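Local coordinates for anthranilate-CoA ligase (Stigmatella aurantiaca, PDB 4WV3), which is a CoA ligase of the AMP-binding (ANL) superfamily, with an AMP-binding region followed by a smaller C-terminal domain, at residues E116-P119 / L120-I124; A196-W199 / G200-L204; A245-A248 / S249-L252; F381-S384 / R385-F388. All coordinates share one frame; numbering follows the deposited sequence.

Contact 1: E116-P119 / L120-I124; sequences EFLP and LIESI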
loop_
_atom_site.group_PDB
_atom_site.type_symbol
_atom_site.label_atom_id
_atom_site.label_comp_id
_atom_site.label_asym_id
_atom_site.label_seq_id
_atom_site.Cartn_x
_atom_site.Cartn_y
_atom_site.Cartn_z
ATOM N N GLU A 116 6.624 -20.561 -8.029
ATOM C CA GLU A 116 6.545 -19.852 -9.305
ATOM C C GLU A 116 7.538 -18.694 -9.380
ATOM O O GLU A 116 7.720 -18.084 -10.436
ATOM C CB GLU A 116 5.122 -19.357 -9.573
ATOM C CG GLU A 116 4.746 -18.087 -8.836
ATOM C CD GLU A 116 3.463 -17.473 -9.366
ATOM O OE1 GLU A 116 2.368 -17.997 -9.056
ATOM O OE2 GLU A 116 3.551 -16.467 -10.101
ATOM N N PHE A 117 8.177 -18.404 -8.252
ATOM C CA PHE A 117 9.200 -17.368 -8.177
ATOM C C PHE A 117 10.569 -18.013 -7.981
ATOM O O PHE A 117 11.600 -17.340 -8.018
ATOM C CB PHE A 117 8.907 -16.417 -7.016
ATOM C CG PHE A 117 7.534 -15.812 -7.056
ATOM C CD1 PHE A 117 7.068 -15.190 -8.203
ATOM C CD2 PHE A 117 6.705 -15.873 -5.948
ATOM C CE1 PHE A 117 5.804 -14.633 -8.241
ATOM C CE2 PHE A 117 5.440 -15.320 -5.980
ATOM C CZ PHE A 117 4.989 -14.700 -7.129
ATOM N N LEU A 118 10.558 -19.326 -7.767
ATOM C CA LEU A 118 11.774 -20.111 -7.546
ATOM C C LEU A 118 12.876 -19.955 -8.611
ATOM O O LEU A 118 14.052 -19.847 -8.259
ATOM C CB LEU A 118 11.426 -21.593 -7.345
ATOM C CG LEU A 118 12.537 -22.516 -6.842
ATOM C CD1 LEU A 118 13.153 -21.962 -5.568
ATOM C CD2 LEU A 118 11.998 -23.916 -6.606
ATOM N N PRO A 119 12.515 -19.956 -9.910
ATOM C CA PRO A 119 13.597 -19.776 -10.888
ATOM C C PRO A 119 14.132 -18.346 -10.919
ATOM O O PRO A 119 15.253 -18.117 -11.376
ATOM C CB PRO A 119 12.930 -20.126 -12.222
ATOM C CG PRO A 119 11.481 -19.893 -11.997
ATOM C CD PRO A 119 11.225 -20.244 -10.567
ATOM N N LEU A 120 13.335 -17.401 -10.429
ATOM C CA LEU A 120 13.737 -15.998 -10.380
ATOM C C LEU A 120 14.793 -15.758 -9.301
ATOM O O LEU A 120 15.462 -14.724 -9.293
ATOM C CB LEU A 120 12.515 -15.104 -10.150
ATOM C CG LEU A 120 12.152 -14.162 -11.301
ATOM C CD1 LEU A 120 12.075 -14.925 -12.617
ATOM C CD2 LEU A 120 10.845 -13.426 -11.024
ATOM N N ILE A 121 14.931 -16.725 -8.398
ATOM C CA ILE A 121 15.926 -16.682 -7.327
ATOM C C ILE A 121 17.065 -17.646 -7.660
ATOM O O ILE A 121 18.220 -17.432 -7.282
ATOM C CB ILE A 121 15.284 -17.029 -5.948
ATOM C CG1 ILE A 121 14.678 -15.782 -5.298
ATOM C CG2 ILE A 121 16.295 -17.648 -4.991
ATOM C CD1 ILE A 121 13.439 -15.257 -5.984
ATOM N N GLU A 122 16.731 -18.697 -8.403
ATOM C CA GLU A 122 17.695 -19.720 -8.794
ATOM C C GLU A 122 18.833 -19.149 -9.642
ATOM O O GLU A 122 19.960 -19.642 -9.597
ATOM C CB GLU A 122 16.982 -20.843 -9.554
ATOM C CG GLU A 122 17.319 -22.247 -9.072
ATOM C CD GLU A 122 16.152 -23.209 -9.213
ATOM O OE1 GLU A 122 15.672 -23.413 -10.349
ATOM O OE2 GLU A 122 15.710 -23.755 -8.182
ATOM N N SER A 123 18.534 -18.101 -10.405
ATOM C CA SER A 123 19.514 -17.505 -11.309
ATOM C C SER A 123 20.362 -16.429 -10.633
ATOM O O SER A 123 21.276 -15.875 -11.244
ATOM C CB SER A 123 18.822 -16.929 -12.549
ATOM O OG SER A 123 17.973 -15.848 -12.203
ATOM N N ILE A 124 20.054 -16.133 -9.374
ATOM C CA ILE A 124 20.814 -15.151 -8.607
ATOM C C ILE A 124 21.382 -15.790 -7.345
ATOM O O ILE A 124 21.930 -15.106 -6.481
ATOM C CB ILE A 124 19.943 -13.939 -8.209
ATOM C CG1 ILE A 124 18.861 -14.362 -7.212
ATOM C CG2 ILE A 124 19.325 -13.298 -9.441
ATOM C CD1 ILE A 124 17.874 -13.266 -6.870
#
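Leu-118 and Glu-122 meet one turn apart on the short helix 118-122, their side chains crossing at a slant. Leu-118 holds CG anti to its backbone nitrogen (chi1 -169°), and the branch point and both methyls lie beside the carboxylate of Glu-122. The nearest pair is Leu-118 CG and Glu-122 OE2, 3.7 Å apart, a van der Waals contact of a branched carbon with a carboxylate oxygen. The Glu-122 chain bends at chi2, and OE2 is hydrogen-bonded to the hydroxyl of Tyr-145. Tyr-145 also touches Leu-118, so the leucine packs against both members of that polar pair.

The backbone under these side chains is the opening turn of the helix. Leu-118 O accepts from both Glu-122 N, at 2.9 Å, and Ile-121 N, at 3.2 Å. Phe-117 O takes only weak bonds from the amides of Leu-120 and Ile-121, and the CD1 methyl of Ile-121 lies near that same oxygen. Pro-119 suits the opening turn of a helix, where the lack of an amide hydrogen costs nothing. The Phe-117 ring leads away from the turn, with Glu-116 CG over the centre of one face.

Helix 118-122 connects strands 110-114 and 133-137 in a beta-alpha-beta unit of the five-stranded parallel sheet. Leu-118 and Ile-121, branched and apolar, touch both strands: Leu-118 meets Val-113 and Val-136, and Ile-121 meets Leu-111 and Ile-134. Leu-120 leans on Pro-96 and Tyr-99 of helix 96-105.

Contact 2: A196-W199 / G200-L204; sequences AQLW and GVNVL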
loop_
_atom_site.group_PDB
_atom_site.type_symbol
_atom_site.label_atom_id
_atom_site.label_comp_id
_atom_site.label_asym_id
_atom_site.label_seq_id
_atom_site.Cartn_x
_atom_site.Cartn_y
_atom_site.Cartn_z
ATOM N N ALA A 196 -2.938 -0.127 14.362
ATOM C CA ALA A 196 -4.194 -0.865 14.420
ATOM C C ALA A 196 -5.221 -0.135 15.274
ATOM O O ALA A 196 -6.420 -0.186 15.002
ATOM C CB ALA A 196 -3.964 -2.273 14.950
ATOM N N GLN A 197 -4.740 0.550 16.305
ATOM C CA GLN A 197 -5.616 1.291 17.201
ATOM C C GLN A 197 -5.912 2.686 16.663
ATOM O O GLN A 197 -7.072 3.092 16.578
ATOM C CB GLN A 197 -4.996 1.392 18.596
ATOM C CG GLN A 197 -5.909 2.026 19.631
ATOM C CD GLN A 197 -7.127 1.174 19.932
ATOM O OE1 GLN A 197 -7.012 -0.024 20.188
ATOM N NE2 GLN A 197 -8.303 1.789 19.897
ATOM N N LEU A 198 -4.859 3.411 16.292
ATOM C CA LEU A 198 -4.984 4.807 15.878
ATOM C C LEU A 198 -5.858 5.011 14.642
ATOM O O LEU A 198 -6.619 5.976 14.569
ATOM C CB LEU A 198 -3.603 5.433 15.662
ATOM C CG LEU A 198 -2.754 5.643 16.919
ATOM C CD1 LEU A 198 -1.412 6.271 16.571
ATOM C CD2 LEU A 198 -3.501 6.487 17.942
ATOM N N TRP A 199 -5.753 4.108 13.672
ATOM C CA TRP A 199 -6.566 4.224 12.465
ATOM C C TRP A 199 -7.597 3.106 12.329
ATOM O O TRP A 199 -8.772 3.371 12.072
ATOM C CB TRP A 199 -5.692 4.286 11.211
ATOM C CG TRP A 199 -6.497 4.482 9.965
ATOM C CD1 TRP A 199 -6.885 5.670 9.418
ATOM C CD2 TRP A 199 -7.030 3.457 9.117
ATOM N NE1 TRP A 199 -7.621 5.448 8.279
ATOM C CE2 TRP A 199 -7.724 4.098 8.073
ATOM C CE3 TRP A 199 -6.986 2.059 9.140
ATOM C CZ2 TRP A 199 -8.369 3.391 7.059
ATOM C CZ3 TRP A 199 -7.625 1.359 8.133
ATOM C CH2 TRP A 199 -8.306 2.025 7.106
ATOM N N GLY A 200 -7.150 1.864 12.492
ATOM C CA GLY A 200 -8.009 0.706 12.320
ATOM C C GLY A 200 -9.263 0.742 13.175
ATOM O O GLY A 200 -10.357 0.433 12.701
ATOM N N VAL A 201 -9.103 1.134 14.434
ATOM C CA VAL A 201 -10.220 1.181 15.368
ATOM C C VAL A 201 -10.800 2.586 15.491
ATOM O O VAL A 201 -11.995 2.794 15.280
ATOM C CB VAL A 201 -9.798 0.685 16.765
ATOM C CG1 VAL A 201 -10.945 0.827 17.753
ATOM C CG2 VAL A 201 -9.323 -0.757 16.692
ATOM N N ASN A 202 -9.946 3.549 15.822
ATOM C CA ASN A 202 -10.390 4.912 16.097
ATOM C C ASN A 202 -10.970 5.652 14.892
ATOM O O ASN A 202 -11.777 6.567 15.055
ATOM C CB ASN A 202 -9.254 5.733 16.713
ATOM C CG ASN A 202 -8.765 5.158 18.026
ATOM O OD1 ASN A 202 -9.436 4.331 18.645
ATOM N ND2 ASN A 202 -7.591 5.598 18.462
ATOM N N VAL A 203 -10.559 5.264 13.689
ATOM C CA VAL A 203 -10.992 5.971 12.486
ATOM C C VAL A 203 -11.887 5.119 11.591
ATOM O O VAL A 203 -13.016 5.504 11.285
ATOM C CB VAL A 203 -9.793 6.486 11.666
ATOM C CG1 VAL A 203 -10.279 7.220 10.425
ATOM C CG2 VAL A 203 -8.921 7.392 12.520
ATOM N N LEU A 204 -11.380 3.966 11.169
ATOM C CA LEU A 204 -12.141 3.078 10.301
ATOM C C LEU A 204 -13.298 2.440 11.060
ATOM O O LEU A 204 -14.393 2.280 10.522
ATOM C CB LEU A 204 -11.241 1.995 9.707
ATOM C CG LEU A 204 -11.937 1.041 8.735
ATOM C CD1 LEU A 204 -12.499 1.808 7.547
ATOM C CD2 LEU A 204 -10.992 -0.054 8.274
HETATM O O HOH W 1 -6.731 8.168 16.370
#
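Trp-199 packs its indole against Val-203 and Leu-204, the residues four and five places further along helix 191-204. Leu-204 CB lies over one face, 4.0 Å from the centroid of the six-membered ring of Trp-199 and only 13° off its normal, a CH-pi contact. Leu-204 CD2 reaches Trp-199 CH2 at 3.6 Å. Val-203 crosses the indole at about a right angle, its CB approaching the five-membered ring obliquely in an off-centre CH-pi contact. The backbone supports this pairing: Trp-199 O accepts a nearly straight bond from Leu-204 N at 2.8 Å and a second from Val-203 N, the i to i+5 link marking a wider pi-type turn.

Gly-200 suits its place because a side chain there would probably run into Ala-196 O. Gln-197 bends at chi2 (66°), which brings NE2 back to Asn-202 OD1 at 3.1 Å; the donor stands above the acceptor's carbonyl plane, and the two amides are turned 53° apart. The other end of the glutamine, OE1, is hydrogen-bonded to Tyr-233 OH, so both amide atoms are used.

Helix 191-204 packs on helix 221-234, where Phe-230 and Tyr-233 meet Ala-196. The indole lies against the mixed sheet, touching Tyr-264 of strand 262-265 and Ile-325 of strand 325-328, while its NE1 bonds to Ser-328.

Contact 3: A245-A248 / S249-L252; sequences ARVA and SNVL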
loop_
_atom_site.group_PDB
_atom_site.type_symbol
_atom_site.label_atom_id
_atom_site.label_comp_id
_atom_site.label_asym_id
_atom_site.label_seq_id
_atom_site.Cartn_x
_atom_site.Cartn_y
_atom_site.Cartn_z
ATOM N N ALA A 245 -3.960 -9.280 -9.637
ATOM C CA ALA A 245 -4.838 -8.173 -9.276
ATOM C C ALA A 245 -5.455 -7.500 -10.500
ATOM O O ALA A 245 -6.464 -6.803 -10.389
ATOM C CB ALA A 245 -4.079 -7.154 -8.438
ATOM N N ARG A 246 -4.847 -7.716 -11.663
ATOM C CA ARG A 246 -5.274 -7.055 -12.896
ATOM C C ARG A 246 -6.676 -7.466 -13.350
ATOM O O ARG A 246 -7.352 -6.713 -14.053
ATOM C CB ARG A 246 -4.258 -7.303 -14.016
ATOM C CG ARG A 246 -4.042 -8.770 -14.357
ATOM C CD ARG A 246 -3.015 -8.936 -15.469
ATOM N NE ARG A 246 -2.863 -10.333 -15.868
ATOM C CZ ARG A 246 -1.959 -11.164 -15.358
ATOM N NH1 ARG A 246 -1.116 -10.740 -14.426
ATOM N NH2 ARG A 246 -1.896 -12.419 -15.782
ATOM N N VAL A 247 -7.110 -8.657 -12.948
ATOM C CA VAL A 247 -8.437 -9.142 -13.311
ATOM C C VAL A 247 -9.474 -8.665 -12.297
ATOM O O VAL A 247 -9.669 -9.289 -11.254
ATOM C CB VAL A 247 -8.473 -10.677 -13.398
ATOM C CG1 VAL A 247 -9.792 -11.138 -13.996
ATOM C CG2 VAL A 247 -7.308 -11.185 -14.229
ATOM N N ALA A 248 -10.136 -7.557 -12.616
ATOM C CA ALA A 248 -11.079 -6.928 -11.696
ATOM C C ALA A 248 -12.324 -7.777 -11.450
ATOM O O ALA A 248 -12.959 -7.669 -10.402
ATOM C CB ALA A 248 -11.471 -5.546 -12.202
ATOM N N SER A 249 -12.669 -8.621 -12.418
ATOM C CA SER A 249 -13.856 -9.461 -12.307
ATOM C C SER A 249 -13.701 -10.514 -11.212
ATOM O O SER A 249 -14.641 -10.786 -10.466
ATOM C CB SER A 249 -14.166 -10.134 -13.646
ATOM O OG SER A 249 -15.349 -10.909 -13.562
ATOM N N ASN A 250 -12.513 -11.103 -11.121
ATOM C CA ASN A 250 -12.236 -12.103 -10.096
ATOM C C ASN A 250 -12.216 -11.497 -8.699
ATOM O O ASN A 250 -12.527 -12.169 -7.715
ATOM C CB ASN A 250 -10.914 -12.817 -10.377
ATOM C CG ASN A 250 -10.964 -13.657 -11.636
ATOM O OD1 ASN A 250 -12.039 -14.035 -12.101
ATOM N ND2 ASN A 250 -9.796 -13.959 -12.193
ATOM N N VAL A 251 -11.845 -10.224 -8.619
ATOM C CA VAL A 251 -11.833 -9.508 -7.351
ATOM C C VAL A 251 -13.256 -9.352 -6.822
ATOM O O VAL A 251 -13.521 -9.591 -5.644
ATOM C CB VAL A 251 -11.189 -8.117 -7.496
ATOM C CG1 VAL A 251 -11.148 -7.407 -6.152
ATOM C CG2 VAL A 251 -9.791 -8.242 -8.078
ATOM N N LEU A 252 -14.168 -8.961 -7.706
ATOM C CA LEU A 252 -15.566 -8.768 -7.336
ATOM C C LEU A 252 -16.239 -10.087 -6.981
ATOM O O LEU A 252 -17.169 -10.125 -6.175
ATOM C CB LEU A 252 -16.329 -8.079 -8.468
ATOM C CG LEU A 252 -15.842 -6.678 -8.839
ATOM C CD1 LEU A 252 -16.661 -6.117 -9.988
ATOM C CD2 LEU A 252 -15.899 -5.755 -7.632
#
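Val-247 and Val-251 meet at this helix start, where the CG2 methyl of Val-251 lies near Val-247 O. A chi1 of -178° sets CG1 of Val-251 anti to the backbone nitrogen and leaves CG2 beside that nitrogen, anti to the carbonyl carbon, on the side of Val-247. One residue on, Ala-248 O receives the amide of Leu-252 at 3.2 Å, and the branch point of Leu-252 lies beside the same oxygen. Alanine, compact and helix-favouring, suits the first turn. This is the inner side of the contact: Val-251 and Leu-252 are buried, and Leu-252 continues onto Phe-279 and His-282.

The other side is the more exposed. Asn-250 is exposed and crosses Val-247 at a slant, its ND2 3.3 Å from Val-247 CG1, a contact of an amide with a methyl. Ala-245 is likewise exposed and makes only a distant approach to Val-251.

Val-247 holds the N-cap position of helix 248-258. A valine has no side-chain acceptor to offer the first amides, so capping by its side chain is ruled out; its carbonyl takes a weak bond from Asn-250 N at 3.4 Å. The chemistry is therefore backbone hydrogen bonding on a hydrophobic flank, with Asn-250, an exposed amide, on the solvent side.

Contact 4: F381-S384 / R385-F388; sequences FEKS and RQTF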
loop_
_atom_site.group_PDB
_atom_site.type_symbol
_atom_site.label_atom_id
_atom_site.label_comp_id
_atom_site.label_asym_id
_atom_site.label_seq_id
_atom_site.Cartn_x
_atom_site.Cartn_y
_atom_site.Cartn_z
ATOM N N PHE A 381 21.853 6.077 4.620
ATOM C CA PHE A 381 22.222 7.115 5.576
ATOM C C PHE A 381 21.776 8.508 5.138
ATOM O O PHE A 381 21.169 9.245 5.913
ATOM C CB PHE A 381 23.740 7.079 5.793
ATOM C CG PHE A 381 24.261 8.148 6.711
ATOM C CD1 PHE A 381 24.237 7.973 8.084
ATOM C CD2 PHE A 381 24.808 9.314 6.199
ATOM C CE1 PHE A 381 24.728 8.951 8.930
ATOM C CE2 PHE A 381 25.300 10.294 7.039
ATOM C CZ PHE A 381 25.262 10.111 8.407
ATOM N N GLU A 382 22.072 8.856 3.889
ATOM C CA GLU A 382 21.774 10.188 3.370
ATOM C C GLU A 382 20.275 10.476 3.312
ATOM O O GLU A 382 19.826 11.544 3.723
ATOM C CB GLU A 382 22.391 10.367 1.983
ATOM C CG GLU A 382 22.311 11.787 1.450
ATOM C CD GLU A 382 22.692 11.879 -0.014
ATOM O OE1 GLU A 382 21.955 11.321 -0.854
ATOM O OE2 GLU A 382 23.727 12.506 -0.324
ATOM N N LYS A 383 19.507 9.520 2.801
ATOM C CA LYS A 383 18.071 9.714 2.620
ATOM C C LYS A 383 17.295 9.648 3.934
ATOM O O LYS A 383 16.198 10.197 4.042
ATOM C CB LYS A 383 17.511 8.707 1.612
ATOM C CG LYS A 383 17.995 8.943 0.190
ATOM C CD LYS A 383 17.441 7.906 -0.772
ATOM C CE LYS A 383 17.952 8.144 -2.185
ATOM N NZ LYS A 383 19.440 8.091 -2.257
ATOM N N SER A 384 17.866 8.977 4.929
ATOM C CA SER A 384 17.247 8.912 6.247
ATOM C C SER A 384 17.237 10.291 6.893
ATOM O O SER A 384 16.238 10.709 7.475
ATOM C CB SER A 384 17.986 7.917 7.144
ATOM O OG SER A 384 17.850 6.592 6.664
ATOM N N ARG A 385 18.358 10.994 6.777
ATOM C CA ARG A 385 18.504 12.317 7.373
ATOM C C ARG A 385 17.783 13.385 6.554
ATOM O O ARG A 385 17.593 14.511 7.012
ATOM C CB ARG A 385 19.987 12.657 7.529
ATOM C CG ARG A 385 20.766 11.579 8.267
ATOM C CD ARG A 385 22.268 11.791 8.185
ATOM N NE ARG A 385 22.726 12.897 9.020
ATOM C CZ ARG A 385 23.162 14.058 8.546
ATOM N NH1 ARG A 385 23.209 14.266 7.238
ATOM N NH2 ARG A 385 23.558 15.010 9.379
ATOM N N GLN A 386 17.378 13.023 5.341
ATOM C CA GLN A 386 16.594 13.918 4.499
ATOM C C GLN A 386 15.107 13.744 4.768
ATOM O O GLN A 386 14.316 14.665 4.567
ATOM C CB GLN A 386 16.875 13.648 3.020
ATOM C CG GLN A 386 18.230 14.127 2.539
ATOM C CD GLN A 386 18.489 13.761 1.091
ATOM O OE1 GLN A 386 17.804 12.908 0.524
ATOM N NE2 GLN A 386 19.478 14.405 0.484
ATOM N N THR A 387 14.734 12.555 5.229
ATOM C CA THR A 387 13.331 12.203 5.405
ATOM C C THR A 387 12.888 12.295 6.862
ATOM O O THR A 387 11.911 12.971 7.182
ATOM C CB THR A 387 13.052 10.783 4.876
ATOM O OG1 THR A 387 13.294 10.742 3.464
ATOM C CG2 THR A 387 11.615 10.380 5.149
ATOM N N PHE A 388 13.613 11.614 7.742
ATOM C CA PHE A 388 13.263 11.578 9.155
ATOM C C PHE A 388 13.858 12.770 9.896
ATOM O O PHE A 388 14.954 12.685 10.448
ATOM C CB PHE A 388 13.738 10.265 9.779
ATOM C CG PHE A 388 13.259 9.043 9.048
ATOM C CD1 PHE A 388 12.030 8.481 9.345
ATOM C CD2 PHE A 388 14.033 8.463 8.055
ATOM C CE1 PHE A 388 11.581 7.361 8.670
ATOM C CE2 PHE A 388 13.590 7.342 7.377
ATOM C CZ PHE A 388 12.363 6.790 7.687
#
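From Phe-381 to Phe-388 the backbone makes the turns of helix 381-387, and of its bonds across the contact the one from Phe-388 N to Ser-384 O, 2.8 Å long, is the shortest, while those from Arg-385 N and Gln-386 N are weak. Phe-381 and Arg-385 lie side by side one turn apart, pointing the same way. Arg-385 CD rests over one face of the phenyl, displaced toward its rim, 3.7 Å from the centroid of the Phe-381 ring in a CH-pi contact; its nearest ring atom is Phe-381 CZ at 3.4 Å. The arginine bends at chi3 (73°), and its guanidinium ends almost parallel to the ring, the planes 4° apart. A long, flexible chain suits this exposed place, since its methylenes can lie on an aromatic surface.

Glu-382 and Gln-386 make a looser pair: their carboxylate and amide planes are 15° apart, with Gln-386 NE2 4.0 Å from Glu-382 CG. Gln-386 CG comes closer to the backbone, 3.3 Å from Glu-382 O.

Ser-384 is the buried residue. Small and polar, it bonds through OG to Tyr-377 N and Asn-380 O, while its carbonyl meets the edge of the Phe-388 ring, 3.2 Å from CD2 of Phe-388. That ring also stands edge-to-face with Tyr-377.

Phe-388 is the first residue to leave helical angles and opens strand 388-389, which pairs antiparallel with strand 392-401. The arrangement is a helix-to-strand junction at the margin of an antiparallel sheet.

How the contacts relate
Along the chain the four contacts follow in series, each formed at or within a single helix. Contact 1 belongs to a beta-alpha-beta unit of the five-stranded parallel sheet, contact 2 packs on strands of the nine-stranded mixed sheet, and contact 4 leads into an antiparallel sheet. None touches another: contacts 1 and 3 come nearest, about 9 Å between nearest atoms, whereas the centres of contacts 1 and 2 lie about 38 Å apart, on opposite sides of the chain's centre. Contacts 2 and 4 approach the bound 3UK, with the side chains of Trp-199 and Thr-387 about 8 and 9 Å from it, so both lie near the ligand without touching it.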